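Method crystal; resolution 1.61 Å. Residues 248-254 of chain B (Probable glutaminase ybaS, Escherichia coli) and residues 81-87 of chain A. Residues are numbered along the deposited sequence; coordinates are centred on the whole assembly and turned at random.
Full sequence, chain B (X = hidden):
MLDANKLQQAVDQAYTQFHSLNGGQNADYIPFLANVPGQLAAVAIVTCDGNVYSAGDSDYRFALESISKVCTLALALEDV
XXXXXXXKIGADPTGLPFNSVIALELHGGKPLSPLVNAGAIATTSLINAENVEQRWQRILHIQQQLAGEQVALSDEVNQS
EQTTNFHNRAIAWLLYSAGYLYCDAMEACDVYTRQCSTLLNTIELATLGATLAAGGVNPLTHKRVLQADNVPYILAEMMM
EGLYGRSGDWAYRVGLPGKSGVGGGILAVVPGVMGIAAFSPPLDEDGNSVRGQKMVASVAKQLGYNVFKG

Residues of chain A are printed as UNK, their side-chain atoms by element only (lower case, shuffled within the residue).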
# COMPACT_ATOMS: atom_id res chain seq x y z
N GLY B 248 6.37 1.76 -0.76
CA GLY B 248 5.86 2.72 0.22
C GLY B 248 6.27 4.14 -0.13
O GLY B 248 5.45 5.06 -0.09
N ASP B 249 7.53 4.33 -0.49
CA ASP B 249 7.99 5.64 -0.95
C ASP B 249 7.24 6.11 -2.17
O ASP B 249 6.95 7.29 -2.28
CB ASP B 249 9.48 5.60 -1.25
CG ASP B 249 10.27 5.14 -0.09
OD1 ASP B 249 10.25 5.84 0.95
OD2 ASP B 249 10.91 4.06 -0.11
N TRP B 250 6.98 5.20 -3.12
CA TRP B 250 6.17 5.50 -4.25
C TRP B 250 4.74 5.90 -3.87
O TRP B 250 4.22 6.88 -4.36
CB TRP B 250 6.21 4.35 -5.24
CG TRP B 250 5.47 4.59 -6.52
CD1 TRP B 250 4.20 4.26 -6.82
CD2 TRP B 250 5.98 5.30 -7.68
NE1 TRP B 250 3.89 4.68 -8.10
CE2 TRP B 250 4.97 5.32 -8.64
CE3 TRP B 250 7.21 5.89 -7.99
CZ2 TRP B 250 5.14 5.90 -9.89
CZ3 TRP B 250 7.36 6.47 -9.24
CH2 TRP B 250 6.35 6.48 -10.15
N ALA B 251 4.13 5.15 -2.95
CA ALA B 251 2.77 5.47 -2.49
C ALA B 251 2.76 6.88 -1.81
O ALA B 251 1.87 7.69 -2.02
CB ALA B 251 2.33 4.43 -1.52
N TYR B 252 3.81 7.17 -1.08
CA TYR B 252 3.94 8.41 -0.35
C TYR B 252 4.11 9.62 -1.26
O TYR B 252 3.49 10.68 -1.05
CB TYR B 252 5.17 8.24 0.55
CG TYR B 252 5.47 9.29 1.59
CD1 TYR B 252 4.85 9.27 2.83
CD2 TYR B 252 6.44 10.27 1.36
CE1 TYR B 252 5.14 10.17 3.80
CE2 TYR B 252 6.75 11.20 2.35
CZ TYR B 252 6.11 11.14 3.57
OH TYR B 252 6.40 12.01 4.61
N ARG B 253 4.99 9.49 -2.26
CA ARG B 253 5.28 10.60 -3.16
C ARG B 253 4.32 10.76 -4.33
O ARG B 253 4.00 11.88 -4.71
CB ARG B 253 6.71 10.50 -3.68
CG ARG B 253 7.76 10.66 -2.55
CD ARG B 253 7.87 12.05 -1.93
NE ARG B 253 8.73 12.95 -2.71
CZ ARG B 253 10.06 12.86 -2.82
NH1 ARG B 253 10.76 11.90 -2.20
NH2 ARG B 253 10.70 13.75 -3.56
N VAL B 254 3.93 9.63 -4.93
CA VAL B 254 3.11 9.60 -6.14
C VAL B 254 1.63 9.21 -5.90
O VAL B 254 0.74 9.83 -6.47
CB VAL B 254 3.74 8.64 -7.19
CG1 VAL B 254 2.93 8.66 -8.45
CG2 VAL B 254 5.20 8.97 -7.41
N UNK A 81 7.42 18.68 7.90
CA UNK A 81 7.10 18.51 6.49
C UNK A 81 7.36 17.09 6.02
O UNK A 81 8.01 16.32 6.73
N UNK A 82 6.88 16.74 4.83
CA UNK A 82 6.96 15.35 4.38
C UNK A 82 8.33 14.83 4.07
O UNK A 82 8.59 13.62 4.30
c UNK A 82 6.07 15.32 3.11
c UNK A 82 6.02 16.78 2.68
c UNK A 82 6.04 17.55 3.92
N UNK A 83 9.23 15.68 3.57
CA UNK A 83 10.58 15.19 3.28
C UNK A 83 11.28 14.74 4.56
O UNK A 83 11.89 13.67 4.60
c UNK A 83 12.77 15.60 2.07
n UNK A 83 13.01 13.29 1.37
c UNK A 83 11.45 16.22 2.51
o UNK A 83 11.98 14.73 0.00
c UNK A 83 12.57 14.50 1.05
N UNK A 84 11.18 15.53 5.63
CA UNK A 84 11.77 15.18 6.88
C UNK A 84 11.19 13.92 7.47
O UNK A 84 11.92 13.14 8.07
c UNK A 84 11.62 16.37 7.87
N UNK A 85 9.87 13.73 7.39
CA UNK A 85 9.28 12.54 7.88
C UNK A 85 9.79 11.32 7.09
O UNK A 85 10.12 10.30 7.67
c UNK A 85 7.28 13.64 8.93
c UNK A 85 7.11 11.25 8.14
c UNK A 85 7.74 12.63 7.87
N UNK A 86 9.93 11.45 5.79
CA UNK A 86 10.39 10.32 4.95
C UNK A 86 11.87 9.96 5.27
O UNK A 86 12.24 8.77 5.35
o UNK A 86 10.04 10.89 0.72
c UNK A 86 10.17 9.72 1.12
c UNK A 86 10.21 10.65 3.47
n UNK A 86 10.04 8.65 0.32
c UNK A 86 10.38 9.42 2.60
N UNK A 87 12.70 10.97 5.48
CA UNK A 87 14.11 10.81 5.79
C UNK A 87 14.36 10.26 7.21
O UNK A 87 15.21 9.37 7.42
o UNK A 87 15.23 13.88 4.06
c UNK A 87 14.81 12.17 5.71
c UNK A 87 14.96 12.69 4.28
o UNK A 87 14.80 11.93 3.30

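Position 81 of chain A has no side-chain atoms, lies just before the helix at its N-cap position and has a phi of 89°, a value that by itself favours glycine. A CB there would be crowded by the ring of the next residue, and the residue is G81(A).

At position 82, three side-chain carbons close a ring onto the backbone N. The CA-to-CB bond points toward chain B, and CB lies 3.6 Å from OH of Y252(B). The closed ring defines proline, P82(A). Its backbone also takes part: OH of Y252(B) donates a hydrogen bond to O of P82(A) at 2.7 Å, with the carbonyl oxygen at the edge of the Y252(B) ring, near its plane. The same carbonyl accepts the helical bond from the backbone N of position 86 (3.0 Å).

Position 83 carries three carbons, the third bearing one oxygen and one nitrogen, and the oxygen lies over one face of the R253(B) guanidinium. This is an unbranched chain ending in an amide, hence glutamine, Q83(A). OE1 of Q83(A) is 3.8 Å from NH1 of R253(B), while its amide nitrogen turns to a side-chain oxygen of position 87.

A single carbon at position 84, directed away from chain B and touching nothing there, identifies A84(A).

Position 85 has three carbons, two of them attached to the first, and its CB packs 3.6 Å from OH of Y252(B). Branching at CB without a heteroatom gives valine, V85(A).

Position 86 repeats the pattern of three carbons with a terminal oxygen and nitrogen, and its CA-to-CB bond points toward chain B. The nitrogen meets the D249(B) carboxylate, the oxygen the R253(B) guanidinium, and CB lies 3.7 Å from CE2 of Y252(B); the residue is Q86(A). Its chi1 and chi2 are both t, so the chain is extended. NE2 of Q86(A) donates to OD1 of D249(B) at 2.9 Å with a nearly straight 165° angle, whereas OE1 of Q86(A) accepts a weak hydrogen bond from NH1 of R253(B) at 3.2 Å.

Two carbons, the second with two oxygens, none touching chain B, make position 87 aspartate, D87(A). Its OD1 accepts the 3.0 Å bond from NE2 of Q83(A).

The two helices run almost antiparallel, at 170°, with axes 12.0 Å apart at closest approach, a spacing bridged by long side chains. Y252(B) reaches across to the first turn of the opposing helix, and Q86(A) reaches back, using both ends of its amide. Polar bonds thus accompany the packing of Y252(B) against P82(A), V85(A) and Q86(A), and 314 Å² is buried between the stretches.

Chain A 81-87: GPQAVQD
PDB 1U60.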